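Local coordinates for competence damage-inducible protein A (Klebsiella pneumoniae subsp. pneumoniae MGH 78578, PDB 5V01) that is of unknown function but belongs to the CinA family of competence-damage proteins, whose relatives include nicotinamide-nucleotide amidases, at residues Gly123-Phe131 with Lys142-Val153; Phe131-Lys142 with Ala157-Lys168. All coordinates share one frame; numbering follows the deposited sequence. Where two conformers were deposited one is given.

Interaction 1: residues Gly123-Phe131 with Lys142-Val153; sequences GTPAGTVWF and KRMCFAGDCETV
Arg143 sets its CB over one face of the Trp130 indole. Arg143 CB sits 3.6 Å from the centroid of the Trp130 six-membered ring, almost on the ring normal, in a CH-pi contact. In one of two Arg143 conformers, CG is anti to the backbone N (chi1 179°) and the chain stays extended to NE. CG and CD then run on past the NE1 side of the indole and carry the guanidinium to Thr128. There Thr128 CG2 covers one guanidinium face, 3.4 Å from Arg143 NE, and that plane stands 79° from the indole's. A water in the indole plane accepts from Trp130 NE1 at 3.0 Å and, weakly, from Arg143 NE. These residues line one face of an antiparallel beta hairpin, strands 128-135 and 138-145. Val129 and Met144 are a hydrogen-bonded pair, with Met144 N 2.8 Å from Val129 O. Just beyond the strand ends, Phe146 N donates to Gly127 O, from above the carbonyl plane. On the face of Val129 and Phe131, the loop residue Phe146 comes in opposite to Phe131. The two rings meet edge to edge, Phe131 CZ 3.8 Å from Phe146 CE2. Val129 CG2 meets the Phe146 edge and, at 4.1 Å, Val153 CG1 of the helix. A type II turn from Pro125 to Thr128 leads into the first strand. Pro125 O accepts from both Thr128 N and Thr128 OG1, the hydroxyl at 2.7 Å.

Interaction 2: residues Phe131-Lys142 with Ala157-Lys168; sequences FAWNFRGQTETK and AVRYALAALSEK. With NA (sodium ion), chain E.
Trp133 (chi1 -57°) and Lys168 (chi1 -67°) both hold CG anti to the carbonyl carbon, and the Lys168 chain bends at chi4 to bring its ammonium over the indole. This is helix-on-sheet packing: helix 157-168 packs over the hairpin, running with strand 131-135 at 31°, the segment axes 10.0 Å apart at closest approach. Lys168 CE lies over one face of Trp133, 3.6 Å from Trp133 CD2. Lys168 NZ adds a cation-pi contact to the six-membered ring and a salt bridge to Glu140 OE1 at 2.7 Å. The carboxylate and the indole thus hold the ammonium together. Tyr160 turns its edge toward the face of Phe131 in a T-shaped pair, with CD2 over the ring centre. The Tyr160 CE2 atom meets the Trp133 edge. Ala164 CB packs tightly on the indole, 3.4 Å from Trp133 CZ2. Ala157 and Ala161 bring their small side chains up to Phe131. Leu165, at the flank, touches Val22 of helix 15-29 and Ile109 of strand 107-113. Near the helix end, Ser166 O binds a sodium ion at 2.3 Å, with two waters. Trp133 NE1 donates to Ala161 O at 3.2 Å, nearly straight and on a carbonyl lone pair, although that oxygen also accepts the helical bond from Leu165 N.

In the fold
Interaction 1 lies at the end of the hairpin away from its turn and is partly buried. Interaction 2 is buried nearer the centre of the chain, where helix 150-169 covers the hairpin. Both use strands 128-135 and 138-145 and that helix, and they share Phe131 and Lys142. Strand-to-strand backbone bonds dominate interaction 1; interaction 2 joins its elements through side chains, with one indole-to-carbonyl bond and one salt bridge. The two meet where Phe146 touches Ala157 and Tyr160, and where Met144 touches Tyr160. Trp130 faces the other way, against helix 89-103, so helices pack on both faces of the sheet.

Interaction 1: residues Gly123-Phe131 with Lys142-Val153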
loop_
_atom_site.group_PDB
_atom_site.type_symbol
_atom_site.label_atom_id
_atom_site.label_comp_id
_atom_site.label_asym_id
_atom_site.label_seq_id
_atom_site.Cartn_x
_atom_site.Cartn_y
_atom_site.Cartn_z
ATOM N N GLY A 123 -11.259 -12.357 21.436
ATOM C CA GLY A 123 -11.556 -11.330 22.441
ATOM C C GLY A 123 -10.634 -10.118 22.460
ATOM O O GLY A 123 -10.808 -9.234 23.299
ATOM N N THR A 124 -9.666 -10.052 21.542
ATOM C CA THR A 124 -8.779 -8.890 21.459
ATOM C C THR A 124 -9.629 -7.643 21.159
ATOM O O THR A 124 -10.393 -7.647 20.184
ATOM C CB THR A 124 -7.698 -9.073 20.373
ATOM O OG1 THR A 124 -6.909 -10.231 20.664
ATOM C CG2 THR A 124 -6.773 -7.856 20.303
ATOM N N PRO A 125 -9.520 -6.589 21.996
ATOM C CA PRO A 125 -10.350 -5.396 21.786
ATOM C C PRO A 125 -10.090 -4.677 20.469
ATOM O O PRO A 125 -8.939 -4.620 20.007
ATOM C CB PRO A 125 -9.948 -4.471 22.942
ATOM C CG PRO A 125 -9.291 -5.339 23.945
ATOM C CD PRO A 125 -8.648 -6.441 23.180
ATOM N N ALA A 126 -11.152 -4.130 19.879
ATOM C CA ALA A 126 -11.027 -3.204 18.753
ATOM C C ALA A 126 -10.095 -2.072 19.162
ATOM O O ALA A 126 -10.154 -1.590 20.288
ATOM C CB ALA A 126 -12.387 -2.647 18.349
ATOM N N GLY A 127 -9.212 -1.692 18.255
ATOM C CA GLY A 127 -8.221 -0.669 18.531
ATOM C C GLY A 127 -6.840 -1.217 18.858
ATOM O O GLY A 127 -5.873 -0.455 18.914
ATOM N N THR A 128 -6.733 -2.527 19.067
ATOM C CA THR A 128 -5.457 -3.160 19.353
ATOM C C THR A 128 -4.636 -3.303 18.079
ATOM O O THR A 128 -5.100 -3.888 17.109
ATOM C CB THR A 128 -5.638 -4.556 19.942
ATOM O OG1 THR A 128 -6.488 -4.502 21.101
ATOM C CG2 THR A 128 -4.279 -5.164 20.318
ATOM N N VAL A 129 -3.412 -2.779 18.102
ATOM C CA VAL A 129 -2.536 -2.794 16.930
ATOM C C VAL A 129 -1.126 -3.200 17.352
ATOM O O VAL A 129 -0.581 -2.628 18.314
ATOM C CB VAL A 129 -2.492 -1.427 16.216
ATOM C CG1 VAL A 129 -1.631 -1.522 14.953
ATOM C CG2 VAL A 129 -3.890 -0.919 15.884
ATOM N N TRP A 130 -0.569 -4.197 16.668
ATOM C CA TRP A 130 0.814 -4.610 16.810
ATOM C C TRP A 130 1.704 -3.983 15.738
ATOM O O TRP A 130 1.308 -3.878 14.569
ATOM C CB TRP A 130 0.954 -6.138 16.762
ATOM C CG TRP A 130 0.710 -6.834 18.071
ATOM C CD1 TRP A 130 -0.449 -7.441 18.487
ATOM C CD2 TRP A 130 1.658 -7.013 19.120
ATOM N NE1 TRP A 130 -0.283 -7.971 19.739
ATOM C CE2 TRP A 130 1.005 -7.737 20.153
ATOM C CE3 TRP A 130 2.997 -6.651 19.288
ATOM C CZ2 TRP A 130 1.651 -8.096 21.345
ATOM C CZ3 TRP A 130 3.630 -6.996 20.483
ATOM C CH2 TRP A 130 2.959 -7.720 21.485
ATOM N N PHE A 131 2.899 -3.599 16.156
ATOM C CA PHE A 131 3.906 -2.989 15.324
ATOM C C PHE A 131 5.187 -3.777 15.415
ATOM O O PHE A 131 5.531 -4.238 16.529
ATOM C CB PHE A 131 4.214 -1.565 15.828
ATOM C CG PHE A 131 3.039 -0.627 15.756
ATOM C CD1 PHE A 131 2.091 -0.614 16.752
ATOM C CD2 PHE A 131 2.875 0.224 14.654
ATOM C CE1 PHE A 131 0.995 0.220 16.675
ATOM C CE2 PHE A 131 1.781 1.064 14.576
ATOM C CZ PHE A 131 0.845 1.083 15.586
ATOM N N LYS A 142 5.806 -3.702 19.447
ATOM C CA LYS A 142 4.997 -2.953 20.403
ATOM C C LYS A 142 3.530 -3.160 20.138
ATOM O O LYS A 142 3.095 -3.086 18.988
ATOM C CB LYS A 142 5.300 -1.451 20.305
ATOM C CG LYS A 142 4.491 -0.543 21.227
ATOM C CD LYS A 142 5.108 -0.502 22.608
ATOM C CE LYS A 142 4.554 0.642 23.433
ATOM N NZ LYS A 142 3.410 0.206 24.267
ATOM N N ARG A 143 2.772 -3.419 21.199
ATOM C CA ARG A 143 1.312 -3.476 21.154
ATOM C C ARG A 143 0.750 -2.165 21.670
ATOM O O ARG A 143 1.143 -1.701 22.747
ATOM C CB ARG A 143 0.805 -4.621 22.026
ATOM C CG ARG A 143 -0.707 -4.766 22.077
ATOM C CD ARG A 143 -1.116 -5.870 23.052
ATOM N NE ARG A 143 -2.555 -6.124 23.058
ATOM C CZ ARG A 143 -3.451 -5.374 23.700
ATOM N NH1 ARG A 143 -3.051 -4.315 24.394
ATOM N NH2 ARG A 143 -4.751 -5.682 23.648
ATOM N N MET A 144 -0.162 -1.575 20.900
ATOM C CA MET A 144 -0.863 -0.334 21.285
ATOM C C MET A 144 -2.365 -0.588 21.283
ATOM O O MET A 144 -2.839 -1.493 20.589
ATOM C CB MET A 144 -0.540 0.810 20.311
ATOM C CG MET A 144 0.916 1.237 20.281
ATOM S SD MET A 144 1.424 1.999 21.818
ATOM C CE MET A 144 0.620 3.600 21.735
ATOM N N CYS A 145 -3.130 0.156 22.086
ATOM C CA CYS A 145 -4.607 0.145 21.965
ATOM C C CYS A 145 -5.101 1.577 21.789
ATOM O O CYS A 145 -5.124 2.356 22.739
ATOM C CB CYS A 145 -5.309 -0.554 23.144
ATOM S SG CYS A 145 -6.977 -1.201 22.768
ATOM N N PHE A 146 -5.507 1.898 20.561
ATOM C CA PHE A 146 -5.936 3.241 20.156
ATOM C C PHE A 146 -7.436 3.384 20.276
ATOM O O PHE A 146 -8.187 2.437 20.011
ATOM C CB PHE A 146 -5.553 3.505 18.699
ATOM C CG PHE A 146 -4.079 3.443 18.434
ATOM C CD1 PHE A 146 -3.223 4.427 18.907
ATOM C CD2 PHE A 146 -3.551 2.413 17.686
ATOM C CE1 PHE A 146 -1.860 4.368 18.645
ATOM C CE2 PHE A 146 -2.196 2.343 17.420
ATOM C CZ PHE A 146 -1.342 3.327 17.896
ATOM N N ALA A 147 -7.870 4.582 20.648
ATOM C CA ALA A 147 -9.287 4.901 20.774
ATOM C C ALA A 147 -9.797 5.538 19.483
ATOM O O ALA A 147 -9.027 6.137 18.725
ATOM C CB ALA A 147 -9.507 5.822 21.965
ATOM N N GLY A 148 -11.088 5.366 19.225
ATOM C CA GLY A 148 -11.758 6.005 18.106
ATOM C C GLY A 148 -12.364 4.991 17.167
ATOM O O GLY A 148 -12.248 3.774 17.369
ATOM N N ASP A 149 -13.003 5.511 16.124
ATOM C CA ASP A 149 -13.550 4.683 15.069
ATOM C C ASP A 149 -12.398 4.162 14.193
ATOM O O ASP A 149 -11.210 4.510 14.418
ATOM C CB ASP A 149 -14.667 5.414 14.278
ATOM C CG ASP A 149 -14.173 6.607 13.445
ATOM O OD1 ASP A 149 -12.954 6.824 13.284
ATOM O OD2 ASP A 149 -15.043 7.325 12.910
ATOM N N CYS A 150 -12.721 3.323 13.223
ATOM C CA CYS A 150 -11.679 2.658 12.449
ATOM C C CYS A 150 -10.792 3.628 11.654
ATOM O O CYS A 150 -9.573 3.449 11.603
ATOM C CB CYS A 150 -12.273 1.566 11.543
ATOM S SG CYS A 150 -13.486 2.080 10.299
ATOM N N GLU A 151 -11.393 4.669 11.070
ATOM C CA GLU A 151 -10.619 5.696 10.358
ATOM C C GLU A 151 -9.608 6.358 11.293
ATOM O O GLU A 151 -8.464 6.561 10.920
ATOM C CB GLU A 151 -11.555 6.756 9.753
ATOM C CG GLU A 151 -10.860 7.879 8.988
ATOM C CD GLU A 151 -11.833 8.900 8.417
ATOM O OE1 GLU A 151 -13.067 8.712 8.534
ATOM O OE2 GLU A 151 -11.358 9.901 7.844
ATOM N N THR A 152 -10.053 6.670 12.509
ATOM C CA THR A 152 -9.211 7.287 13.537
ATOM C C THR A 152 -8.080 6.358 14.005
ATOM O O THR A 152 -6.906 6.773 14.109
ATOM C CB THR A 152 -10.083 7.754 14.731
ATOM O OG1 THR A 152 -10.985 8.763 14.269
ATOM C CG2 THR A 152 -9.243 8.288 15.859
ATOM N N VAL A 153 -8.429 5.104 14.286
ATOM C CA VAL A 153 -7.430 4.115 14.692
ATOM C C VAL A 153 -6.353 3.992 13.603
ATOM O O VAL A 153 -5.148 3.978 13.901
ATOM C CB VAL A 153 -8.038 2.721 15.041
ATOM C CG1 VAL A 153 -6.959 1.670 15.228
ATOM C CG2 VAL A 153 -8.912 2.805 16.288
HETATM O O HOH W 1 -2.496 -9.037 21.379
#

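Interaction 2: residues Phe131-Lys142 with Ala157-Lys168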
loop_
_atom_site.group_PDB
_atom_site.type_symbol
_atom_site.label_atom_id
_atom_site.label_comp_id
_atom_site.label_asym_id
_atom_site.label_seq_id
_atom_site.Cartn_x
_atom_site.Cartn_y
_atom_site.Cartn_z
ATOM N N PHE A 131 2.899 -3.599 16.156
ATOM C CA PHE A 131 3.906 -2.989 15.324
ATOM C C PHE A 131 5.187 -3.777 15.415
ATOM O O PHE A 131 5.531 -4.238 16.529
ATOM C CB PHE A 131 4.214 -1.565 15.828
ATOM C CG PHE A 131 3.039 -0.627 15.756
ATOM C CD1 PHE A 131 2.091 -0.614 16.752
ATOM C CD2 PHE A 131 2.875 0.224 14.654
ATOM C CE1 PHE A 131 0.995 0.220 16.675
ATOM C CE2 PHE A 131 1.781 1.064 14.576
ATOM C CZ PHE A 131 0.845 1.083 15.586
ATOM N N ALA A 132 5.916 -3.874 14.308
ATOM C CA ALA A 132 7.301 -4.348 14.285
ATOM C C ALA A 132 8.164 -3.384 13.494
ATOM O O ALA A 132 7.746 -2.944 12.407
ATOM C CB ALA A 132 7.392 -5.725 13.669
ATOM N N TRP A 133 9.336 -3.045 14.025
ATOM C CA TRP A 133 10.339 -2.272 13.311
ATOM C C TRP A 133 11.563 -3.173 13.258
ATOM O O TRP A 133 12.098 -3.566 14.312
ATOM C CB TRP A 133 10.663 -0.941 14.011
ATOM C CG TRP A 133 9.518 -0.048 14.239
ATOM C CD1 TRP A 133 9.181 1.079 13.490
ATOM C CD2 TRP A 133 8.577 -0.100 15.312
ATOM N NE1 TRP A 133 8.089 1.683 14.032
ATOM C CE2 TRP A 133 7.686 0.987 15.140
ATOM C CE3 TRP A 133 8.413 -0.933 16.432
ATOM C CZ2 TRP A 133 6.637 1.242 16.027
ATOM C CZ3 TRP A 133 7.375 -0.672 17.300
ATOM C CH2 TRP A 133 6.510 0.406 17.108
ATOM N N ASN A 134 11.972 -3.542 12.055
ATOM C CA ASN A 134 13.017 -4.509 11.796
ATOM C C ASN A 134 14.159 -3.770 11.099
ATOM O O ASN A 134 14.009 -3.347 9.965
ATOM C CB ASN A 134 12.424 -5.663 10.992
ATOM C CG ASN A 134 13.422 -6.725 10.609
ATOM O OD1 ASN A 134 14.631 -6.514 10.626
ATOM N ND2 ASN A 134 12.895 -7.879 10.203
ATOM N N PHE A 135 15.279 -3.579 11.808
ATOM C CA PHE A 135 16.462 -2.919 11.276
ATOM C C PHE A 135 17.471 -4.024 10.976
ATOM O O PHE A 135 18.093 -4.564 11.892
ATOM C CB PHE A 135 17.026 -1.904 12.303
ATOM C CG PHE A 135 18.331 -1.268 11.897
ATOM C CD1 PHE A 135 18.494 -0.618 10.695
ATOM C CD2 PHE A 135 19.390 -1.276 12.780
ATOM C CE1 PHE A 135 19.703 -0.035 10.334
ATOM C CE2 PHE A 135 20.605 -0.697 12.438
ATOM C CZ PHE A 135 20.772 -0.107 11.198
ATOM N N ARG A 136 17.620 -4.365 9.702
ATOM C CA ARG A 136 18.615 -5.335 9.234
ATOM C C ARG A 136 18.570 -6.672 9.985
ATOM O O ARG A 136 19.605 -7.293 10.202
ATOM C CB ARG A 136 20.019 -4.703 9.295
ATOM C CG ARG A 136 20.160 -3.511 8.367
ATOM C CD ARG A 136 21.531 -2.857 8.380
ATOM N NE ARG A 136 21.714 -2.017 7.197
ATOM C CZ ARG A 136 22.698 -1.134 7.020
ATOM N NH1 ARG A 136 23.620 -0.938 7.961
ATOM N NH2 ARG A 136 22.768 -0.437 5.888
ATOM N N GLY A 137 17.368 -7.105 10.376
ATOM C CA GLY A 137 17.209 -8.247 11.303
ATOM C C GLY A 137 16.881 -7.904 12.764
ATOM O O GLY A 137 16.244 -8.706 13.452
ATOM N N GLN A 138 17.355 -6.772 13.278
ATOM C CA GLN A 138 17.134 -6.479 14.702
ATOM C C GLN A 138 15.675 -5.974 14.743
ATOM O O GLN A 138 15.404 -4.911 14.218
ATOM C CB GLN A 138 18.166 -5.463 15.258
ATOM C CG GLN A 138 18.872 -5.878 16.560
ATOM C CD GLN A 138 19.771 -7.108 16.403
ATOM O OE1 GLN A 138 20.446 -7.280 15.385
ATOM N NE2 GLN A 138 19.785 -7.965 17.414
ATOM N N THR A 139 14.756 -6.775 15.304
ATOM C CA THR A 139 13.305 -6.458 15.356
ATOM C C THR A 139 12.817 -6.155 16.766
ATOM O O THR A 139 13.065 -6.926 17.701
ATOM C CB THR A 139 12.424 -7.591 14.774
ATOM O OG1 THR A 139 12.839 -7.861 13.435
ATOM C CG2 THR A 139 10.927 -7.206 14.739
ATOM N N GLU A 140 12.163 -5.016 16.909
ATOM C CA GLU A 140 11.461 -4.645 18.116
ATOM C C GLU A 140 9.981 -4.590 17.809
ATOM O O GLU A 140 9.587 -4.218 16.684
ATOM C CB GLU A 140 11.911 -3.258 18.588
ATOM C CG GLU A 140 13.321 -3.197 19.124
ATOM C CD GLU A 140 13.977 -1.821 19.045
ATOM O OE1 GLU A 140 13.315 -0.791 18.763
ATOM O OE2 GLU A 140 15.200 -1.774 19.283
ATOM N N THR A 141 9.159 -4.912 18.795
ATOM C CA THR A 141 7.720 -4.905 18.627
ATOM C C THR A 141 7.040 -4.102 19.716
ATOM O O THR A 141 7.604 -3.877 20.788
ATOM C CB THR A 141 7.143 -6.329 18.647
ATOM O OG1 THR A 141 7.395 -6.902 19.949
ATOM C CG2 THR A 141 7.758 -7.166 17.538
ATOM N N LYS A 142 5.806 -3.702 19.447
ATOM C CA LYS A 142 4.997 -2.953 20.403
ATOM C C LYS A 142 3.530 -3.160 20.138
ATOM O O LYS A 142 3.095 -3.086 18.988
ATOM C CB LYS A 142 5.300 -1.451 20.305
ATOM C CG LYS A 142 4.491 -0.543 21.227
ATOM C CD LYS A 142 5.108 -0.502 22.608
ATOM C CE LYS A 142 4.554 0.642 23.433
ATOM N NZ LYS A 142 3.410 0.206 24.267
ATOM N N ALA A 157 -2.439 4.878 14.097
ATOM C CA ALA A 157 -1.456 3.812 13.958
ATOM C C ALA A 157 -0.373 4.184 12.956
ATOM O O ALA A 157 0.800 3.948 13.178
ATOM C CB ALA A 157 -2.145 2.525 13.527
ATOM N N VAL A 158 -0.766 4.803 11.850
ATOM C CA VAL A 158 0.209 5.288 10.882
ATOM C C VAL A 158 1.142 6.333 11.527
ATOM O O VAL A 158 2.365 6.258 11.381
ATOM C CB VAL A 158 -0.501 5.902 9.642
ATOM C CG1 VAL A 158 0.491 6.673 8.768
ATOM C CG2 VAL A 158 -1.198 4.790 8.833
ATOM N N ARG A 159 0.560 7.292 12.244
ATOM C CA ARG A 159 1.344 8.333 12.908
ATOM C C ARG A 159 2.306 7.710 13.936
ATOM O O ARG A 159 3.478 8.087 14.015
ATOM C CB ARG A 159 0.409 9.342 13.575
ATOM C CG ARG A 159 0.904 10.776 13.651
ATOM C CD ARG A 159 -0.188 11.626 14.282
ATOM N NE ARG A 159 -0.630 11.034 15.544
ATOM C CZ ARG A 159 -1.826 11.208 16.093
ATOM N NH1 ARG A 159 -2.733 11.979 15.506
ATOM N NH2 ARG A 159 -2.110 10.613 17.245
ATOM N N TYR A 160 1.819 6.737 14.702
ATOM C CA TYR A 160 2.658 6.087 15.720
ATOM C C TYR A 160 3.821 5.352 15.064
ATOM O O TYR A 160 4.953 5.420 15.527
ATOM C CB TYR A 160 1.823 5.118 16.563
ATOM C CG TYR A 160 2.611 4.511 17.686
ATOM C CD1 TYR A 160 2.859 5.248 18.824
ATOM C CD2 TYR A 160 3.174 3.242 17.588
ATOM C CE1 TYR A 160 3.608 4.739 19.852
ATOM C CE2 TYR A 160 3.926 2.736 18.624
ATOM C CZ TYR A 160 4.146 3.497 19.745
ATOM O OH TYR A 160 4.891 3.027 20.795
ATOM N N ALA A 161 3.529 4.613 13.999
ATOM C CA ALA A 161 4.584 3.883 13.302
ATOM C C ALA A 161 5.713 4.806 12.866
ATOM O O ALA A 161 6.895 4.480 13.001
ATOM C CB ALA A 161 4.038 3.128 12.108
ATOM N N LEU A 162 5.322 5.969 12.334
ATOM C CA LEU A 162 6.277 6.938 11.836
ATOM C C LEU A 162 7.018 7.662 12.967
ATOM O O LEU A 162 8.213 7.916 12.847
ATOM C CB LEU A 162 5.601 7.953 10.914
ATOM C CG LEU A 162 5.091 7.378 9.585
ATOM C CD1 LEU A 162 4.087 8.349 8.951
ATOM C CD2 LEU A 162 6.239 7.066 8.636
ATOM N N ALA A 163 6.288 8.054 14.014
ATOM C CA ALA A 163 6.906 8.759 15.144
ATOM C C ALA A 163 7.929 7.845 15.814
ATOM O O ALA A 163 9.040 8.277 16.152
ATOM C CB ALA A 163 5.859 9.220 16.132
ATOM N N ALA A 164 7.570 6.577 15.992
ATOM C CA ALA A 164 8.512 5.624 16.604
ATOM C C ALA A 164 9.725 5.388 15.699
ATOM O O ALA A 164 10.872 5.305 16.144
ATOM C CB ALA A 164 7.818 4.319 16.920
ATOM N N LEU A 165 9.476 5.287 14.385
ATOM C CA LEU A 165 10.575 5.159 13.435
ATOM C C LEU A 165 11.522 6.366 13.522
ATOM O O LEU A 165 12.737 6.187 13.508
ATOM C CB LEU A 165 10.034 5.044 12.014
ATOM C CG LEU A 165 11.117 4.988 10.924
ATOM C CD1 LEU A 165 12.009 3.760 11.092
ATOM C CD2 LEU A 165 10.512 5.046 9.528
ATOM N N SER A 166 10.959 7.580 13.610
ATOM C CA SER A 166 11.760 8.817 13.710
ATOM C C SER A 166 12.705 8.794 14.915
ATOM O O SER A 166 13.900 9.157 14.805
ATOM C CB SER A 166 10.869 10.085 13.696
ATOM O OG SER A 166 10.255 10.417 14.946
ATOM N N GLU A 167 12.171 8.315 16.036
ATOM C CA GLU A 167 12.939 8.130 17.258
ATOM C C GLU A 167 14.039 7.100 17.083
ATOM O O GLU A 167 15.193 7.338 17.441
ATOM C CB GLU A 167 12.014 7.806 18.431
ATOM C CG GLU A 167 12.619 7.888 19.820
ATOM C CD GLU A 167 13.516 6.741 20.197
ATOM O OE1 GLU A 167 13.492 5.662 19.567
ATOM O OE2 GLU A 167 14.279 6.942 21.157
ATOM N N LYS A 168 13.683 5.956 16.495
ATOM C CA LYS A 168 14.654 4.899 16.301
ATOM C C LYS A 168 15.792 5.281 15.378
ATOM O O LYS A 168 16.944 4.926 15.644
ATOM C CB LYS A 168 13.990 3.599 15.855
ATOM C CG LYS A 168 13.100 3.005 16.939
ATOM C CD LYS A 168 12.201 1.884 16.449
ATOM C CE LYS A 168 11.017 1.611 17.371
ATOM N NZ LYS A 168 11.464 1.229 18.716
HETATM NA NA NA E . 15.023 10.752 13.631
HETATM O O HOH W 2 13.773 10.568 11.551
HETATM O O HOH W 3 15.394 13.414 12.938
#